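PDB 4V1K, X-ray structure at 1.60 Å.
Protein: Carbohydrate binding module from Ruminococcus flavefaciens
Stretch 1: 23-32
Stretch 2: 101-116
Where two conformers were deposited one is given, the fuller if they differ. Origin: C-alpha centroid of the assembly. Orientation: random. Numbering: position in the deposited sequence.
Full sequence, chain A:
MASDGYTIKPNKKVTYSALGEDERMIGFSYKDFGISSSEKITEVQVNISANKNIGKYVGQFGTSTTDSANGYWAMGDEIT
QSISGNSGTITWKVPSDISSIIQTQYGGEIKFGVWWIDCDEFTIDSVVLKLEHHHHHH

Stretch 1 (23-32) ERMIGFSYKD
Stretch 2 (101-116) IIQTQYGGEIKFGVWW

Two antiparallel β-strands, M25–S29 and a strand running from E109 to about V114, pair edge to edge through a backbone ladder that is closed at one end by the buried ring of Y30; together the stretches bury 976 Å². The strand axes approach to 4.3 Å, with N-to-C directions 158° apart. The register pairs M25 with G113, I26 with F112, G27 with K111, F28 with I110 and S29 with E109, CA–CA distances alternating between 4.0–4.4 Å in the non-hydrogen-bonded pairs and 5.1–5.4 Å in the hydrogen-bonded ones. I26 and F112 exchange N-to-O bonds of 2.8 Å each way; F28 N gives to I110 O at 2.9 Å and I110 N to F28 O at 3.0 Å. V114 N to R24 O (2.9 Å) and Y30 N to G108 O (2.9 Å) extend the ladder at its ends. Between these rungs, CA–H groups lean on carbonyls, as from M25 CA to F112 O at 3.4 Å.

I26, F28, I110 and F112 share one face and are buried, as apolar side chains should be: I26 and F28 are m at chi1, I110 and F112 t, and F28 CB meets I110 CG2 at 4.0 Å. The other face carries M25, S29, E109 and K111. Here K111 NZ forms a salt bridge to E109 OE1 (2.9 Å), reaching across G27; a CB on G27 would lie 2.4 Å from E109 OE1, so the missing side chain leaves room for the pair. Water 1 accepts from S29 OG (2.8 Å) and donates to E109 OE2 (2.8 Å) and G107 O (2.7 Å). Selenomethionine M25 (m, t, p) sets CG 3.9 Å from CH2 of W115, at the ring edge; W115 (chi1 m) starts away from stretch 1, but its end comes nearer. A CB on G113 would clash with W115 CH2 at 2.8 Å.

Y30 (phi/psi −59/−32, chi1 −76°, chi2 −65°) points toward stretch 2 and has 162 Å² covered by it. T104 CG2 lies over one ring face, 4.2 Å from the centroid, and I110 N over the opposite face. Y30 CZ packs 3.6 Å from I102 CG2 and 3.7 Å from I110 CB, while OH is hydrogen-bonded elsewhere in the structure. The type I' turn Q105–G108, closed by G108 N to Q105 O (3.1 Å), leads into the strand; G107, at phi/psi 89/9, suits glycine, and a CB on G108 would lie 1.9 Å from Q103 O. Water 2 accepts from K31 N (3.0 Å) and donates to G108 O (2.8 Å).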

# COMPACT_ATOMS: atom_id res chain seq x y z
N GLU A 23 -9.36 -11.79 -0.29
CA GLU A 23 -8.26 -11.51 -1.20
C GLU A 23 -8.15 -10.03 -1.53
O GLU A 23 -7.30 -9.66 -2.35
CB GLU A 23 -8.44 -12.30 -2.51
CG GLU A 23 -8.41 -13.81 -2.31
CD GLU A 23 -8.62 -14.62 -3.57
OE1 GLU A 23 -9.36 -14.21 -4.49
OE2 GLU A 23 -8.05 -15.71 -3.63
N ARG A 24 -8.94 -9.16 -0.89
CA ARG A 24 -8.99 -7.76 -1.34
C ARG A 24 -7.83 -6.89 -0.80
O ARG A 24 -7.75 -5.69 -1.09
CB ARG A 24 -10.34 -7.12 -1.01
CG ARG A 24 -11.45 -7.65 -1.91
CD ARG A 24 -12.77 -6.99 -1.66
NE ARG A 24 -13.78 -7.40 -2.62
CZ ARG A 24 -14.97 -7.87 -2.30
NH1 ARG A 24 -15.33 -8.05 -1.01
NH2 ARG A 24 -15.81 -8.18 -3.30
N MSE A 25 -6.94 -7.47 -0.01
CA MSE A 25 -5.68 -6.77 0.34
C MSE A 25 -4.50 -7.45 -0.35
O MSE A 25 -4.28 -8.67 -0.24
CB MSE A 25 -5.42 -6.73 1.85
CG MSE A 25 -6.57 -6.09 2.61
SE MSE A 25 -6.15 -5.50 4.42
CE MSE A 25 -5.47 -3.72 3.99
N ILE A 26 -3.72 -6.64 -1.05
CA ILE A 26 -2.54 -7.14 -1.77
C ILE A 26 -1.29 -6.77 -1.00
O ILE A 26 -1.04 -5.60 -0.66
CB ILE A 26 -2.47 -6.61 -3.19
CG1 ILE A 26 -3.74 -7.02 -3.95
CG2 ILE A 26 -1.22 -7.16 -3.86
CD1 ILE A 26 -4.14 -6.09 -5.07
N GLY A 27 -0.52 -7.82 -0.64
CA GLY A 27 0.63 -7.68 0.23
C GLY A 27 1.98 -7.57 -0.48
O GLY A 27 2.19 -8.23 -1.50
N PHE A 28 2.87 -6.76 0.12
CA PHE A 28 4.27 -6.64 -0.29
C PHE A 28 5.17 -6.72 0.93
O PHE A 28 4.97 -6.00 1.91
CB PHE A 28 4.51 -5.34 -1.06
CG PHE A 28 3.61 -5.17 -2.23
CD1 PHE A 28 3.94 -5.75 -3.46
CD2 PHE A 28 2.42 -4.46 -2.11
CE1 PHE A 28 3.11 -5.61 -4.54
CE2 PHE A 28 1.58 -4.34 -3.20
CZ PHE A 28 1.93 -4.92 -4.40
N SER A 29 6.13 -7.64 0.89
CA SER A 29 7.05 -7.83 1.99
C SER A 29 8.02 -6.63 2.10
O SER A 29 8.61 -6.22 1.09
CB SER A 29 7.86 -9.14 1.83
OG SER A 29 7.04 -10.31 1.74
N TYR A 30 8.19 -6.09 3.31
CA TYR A 30 9.13 -4.98 3.48
C TYR A 30 10.57 -5.36 3.05
O TYR A 30 11.31 -4.49 2.56
CB TYR A 30 9.13 -4.47 4.90
CG TYR A 30 7.92 -3.62 5.24
CD1 TYR A 30 7.69 -2.36 4.60
CD2 TYR A 30 7.03 -4.02 6.24
CE1 TYR A 30 6.58 -1.57 4.93
CE2 TYR A 30 5.94 -3.22 6.58
CZ TYR A 30 5.72 -2.00 5.94
OH TYR A 30 4.63 -1.19 6.29
N LYS A 31 10.95 -6.62 3.21
CA LYS A 31 12.28 -7.03 2.81
C LYS A 31 12.57 -6.80 1.31
O LYS A 31 13.74 -6.62 0.91
CB LYS A 31 12.56 -8.49 3.22
CG LYS A 31 11.75 -9.52 2.48
CD LYS A 31 12.24 -10.93 2.78
CE LYS A 31 11.15 -11.97 2.51
NZ LYS A 31 11.55 -13.32 3.02
N ASP A 32 11.51 -6.74 0.48
CA ASP A 32 11.67 -6.50 -0.95
C ASP A 32 12.17 -5.08 -1.24
O ASP A 32 12.78 -4.84 -2.31
CB ASP A 32 10.38 -6.72 -1.73
CG ASP A 32 9.94 -8.21 -1.80
OD1 ASP A 32 10.55 -9.10 -1.21
OD2 ASP A 32 8.92 -8.47 -2.48
N ILE A 101 5.77 1.92 15.11
CA ILE A 101 5.71 0.49 15.44
C ILE A 101 5.61 -0.41 14.20
O ILE A 101 5.44 -1.63 14.35
CB ILE A 101 4.57 0.16 16.43
CG1 ILE A 101 3.23 0.60 15.87
CG2 ILE A 101 4.88 0.74 17.81
CD1 ILE A 101 2.02 0.10 16.63
N ILE A 102 5.79 0.14 13.00
CA ILE A 102 5.84 -0.75 11.81
C ILE A 102 6.94 -1.82 11.97
O ILE A 102 8.10 -1.51 12.36
CB ILE A 102 6.01 0.05 10.49
CG1 ILE A 102 4.70 0.79 10.18
CG2 ILE A 102 6.41 -0.84 9.32
CD1 ILE A 102 4.74 1.75 9.00
N GLN A 103 6.56 -3.06 11.61
CA GLN A 103 7.48 -4.18 11.66
C GLN A 103 7.97 -4.49 10.24
O GLN A 103 7.25 -5.05 9.43
CB GLN A 103 6.81 -5.42 12.27
CG GLN A 103 7.68 -6.68 12.23
CD GLN A 103 8.96 -6.53 13.01
OE1 GLN A 103 9.88 -5.84 12.57
NE2 GLN A 103 9.07 -7.23 14.16
N THR A 104 9.20 -4.07 9.94
CA THR A 104 9.82 -4.38 8.64
C THR A 104 10.57 -5.71 8.60
O THR A 104 10.94 -6.19 7.50
CB THR A 104 10.81 -3.27 8.21
OG1 THR A 104 11.87 -3.14 9.15
CG2 THR A 104 10.09 -1.95 8.06
N GLN A 105 10.78 -6.31 9.76
CA GLN A 105 11.56 -7.54 9.89
C GLN A 105 10.67 -8.78 9.97
O GLN A 105 9.44 -8.69 10.16
CB GLN A 105 12.39 -7.48 11.17
CG GLN A 105 13.25 -6.21 11.31
CD GLN A 105 14.19 -6.26 12.49
OE1 GLN A 105 15.01 -7.15 12.60
NE2 GLN A 105 14.07 -5.29 13.39
N TYR A 106 11.29 -9.95 9.84
CA TYR A 106 10.65 -11.24 10.15
C TYR A 106 9.40 -11.51 9.28
O TYR A 106 8.48 -12.20 9.68
CB TYR A 106 10.35 -11.38 11.68
CG TYR A 106 11.58 -11.05 12.50
CD1 TYR A 106 12.74 -11.81 12.35
CD2 TYR A 106 11.60 -9.99 13.41
CE1 TYR A 106 13.91 -11.50 13.05
CE2 TYR A 106 12.76 -9.68 14.13
CZ TYR A 106 13.91 -10.44 13.95
OH TYR A 106 15.11 -10.12 14.62
N GLY A 107 9.45 -11.00 8.04
CA GLY A 107 8.39 -11.19 7.05
C GLY A 107 7.28 -10.13 7.08
O GLY A 107 6.25 -10.31 6.42
N GLY A 108 7.45 -9.05 7.87
CA GLY A 108 6.45 -8.00 7.90
C GLY A 108 6.09 -7.50 6.50
O GLY A 108 6.96 -7.42 5.61
N GLU A 109 4.83 -7.08 6.36
CA GLU A 109 4.28 -6.63 5.09
C GLU A 109 3.52 -5.29 5.20
O GLU A 109 2.89 -5.00 6.23
CB GLU A 109 3.26 -7.66 4.53
CG GLU A 109 3.88 -8.99 4.14
CD GLU A 109 2.93 -9.98 3.52
OE1 GLU A 109 1.79 -9.60 3.15
OE2 GLU A 109 3.36 -11.15 3.33
N ILE A 110 3.50 -4.56 4.07
CA ILE A 110 2.55 -3.51 3.80
C ILE A 110 1.46 -4.10 2.90
O ILE A 110 1.75 -4.83 1.94
CB ILE A 110 3.25 -2.26 3.17
CG1 ILE A 110 2.26 -1.11 2.94
CG2 ILE A 110 3.94 -2.58 1.83
CD1 ILE A 110 1.78 -0.45 4.19
N LYS A 111 0.21 -3.79 3.23
CA LYS A 111 -0.97 -4.33 2.51
C LYS A 111 -1.83 -3.19 1.92
O LYS A 111 -2.17 -2.23 2.61
CB LYS A 111 -1.80 -5.23 3.44
CG LYS A 111 -1.01 -6.43 3.97
CD LYS A 111 -1.75 -7.73 3.83
CE LYS A 111 -0.98 -8.85 4.48
NZ LYS A 111 -1.08 -10.07 3.64
N PHE A 112 -2.12 -3.31 0.63
CA PHE A 112 -2.89 -2.34 -0.17
C PHE A 112 -4.28 -2.93 -0.37
O PHE A 112 -4.47 -3.90 -1.13
CB PHE A 112 -2.17 -2.11 -1.50
CG PHE A 112 -2.93 -1.29 -2.51
CD1 PHE A 112 -3.33 0.00 -2.23
CD2 PHE A 112 -3.17 -1.81 -3.78
CE1 PHE A 112 -3.98 0.76 -3.20
CE2 PHE A 112 -3.83 -1.06 -4.74
CZ PHE A 112 -4.23 0.22 -4.44
N GLY A 113 -5.24 -2.38 0.35
CA GLY A 113 -6.62 -2.85 0.31
C GLY A 113 -7.41 -2.13 -0.78
O GLY A 113 -7.39 -0.88 -0.87
N VAL A 114 -8.10 -2.90 -1.61
CA VAL A 114 -8.96 -2.35 -2.66
C VAL A 114 -10.41 -2.74 -2.37
O VAL A 114 -10.83 -3.88 -2.63
CB VAL A 114 -8.54 -2.85 -4.08
CG1 VAL A 114 -9.36 -2.12 -5.15
CG2 VAL A 114 -7.06 -2.61 -4.33
N TRP A 115 -11.17 -1.82 -1.80
CA TRP A 115 -12.59 -2.10 -1.51
C TRP A 115 -13.48 -1.91 -2.75
O TRP A 115 -14.51 -2.60 -2.89
CB TRP A 115 -13.09 -1.23 -0.36
CG TRP A 115 -12.33 -1.24 0.96
CD1 TRP A 115 -12.44 -0.28 1.95
CD2 TRP A 115 -11.40 -2.22 1.47
NE1 TRP A 115 -11.64 -0.59 3.01
CE2 TRP A 115 -10.99 -1.76 2.75
CE3 TRP A 115 -10.83 -3.41 0.96
CZ2 TRP A 115 -10.07 -2.48 3.56
CZ3 TRP A 115 -9.93 -4.12 1.77
CH2 TRP A 115 -9.55 -3.63 3.05
N TRP A 116 -13.06 -1.01 -3.64
CA TRP A 116 -13.75 -0.75 -4.91
C TRP A 116 -12.81 -0.04 -5.84
O TRP A 116 -12.01 0.76 -5.38
CB TRP A 116 -14.95 0.15 -4.71
CG TRP A 116 -15.75 0.43 -5.95
CD1 TRP A 116 -15.72 1.56 -6.73
CD2 TRP A 116 -16.71 -0.45 -6.56
NE1 TRP A 116 -16.60 1.43 -7.78
CE2 TRP A 116 -17.21 0.20 -7.70
CE3 TRP A 116 -17.17 -1.73 -6.27
CZ2 TRP A 116 -18.18 -0.38 -8.51
CZ3 TRP A 116 -18.13 -2.31 -7.10
CH2 TRP A 116 -18.62 -1.63 -8.20
O HOH W 1 6.05 -11.60 4.05
O HOH W 2 9.47 -8.52 4.95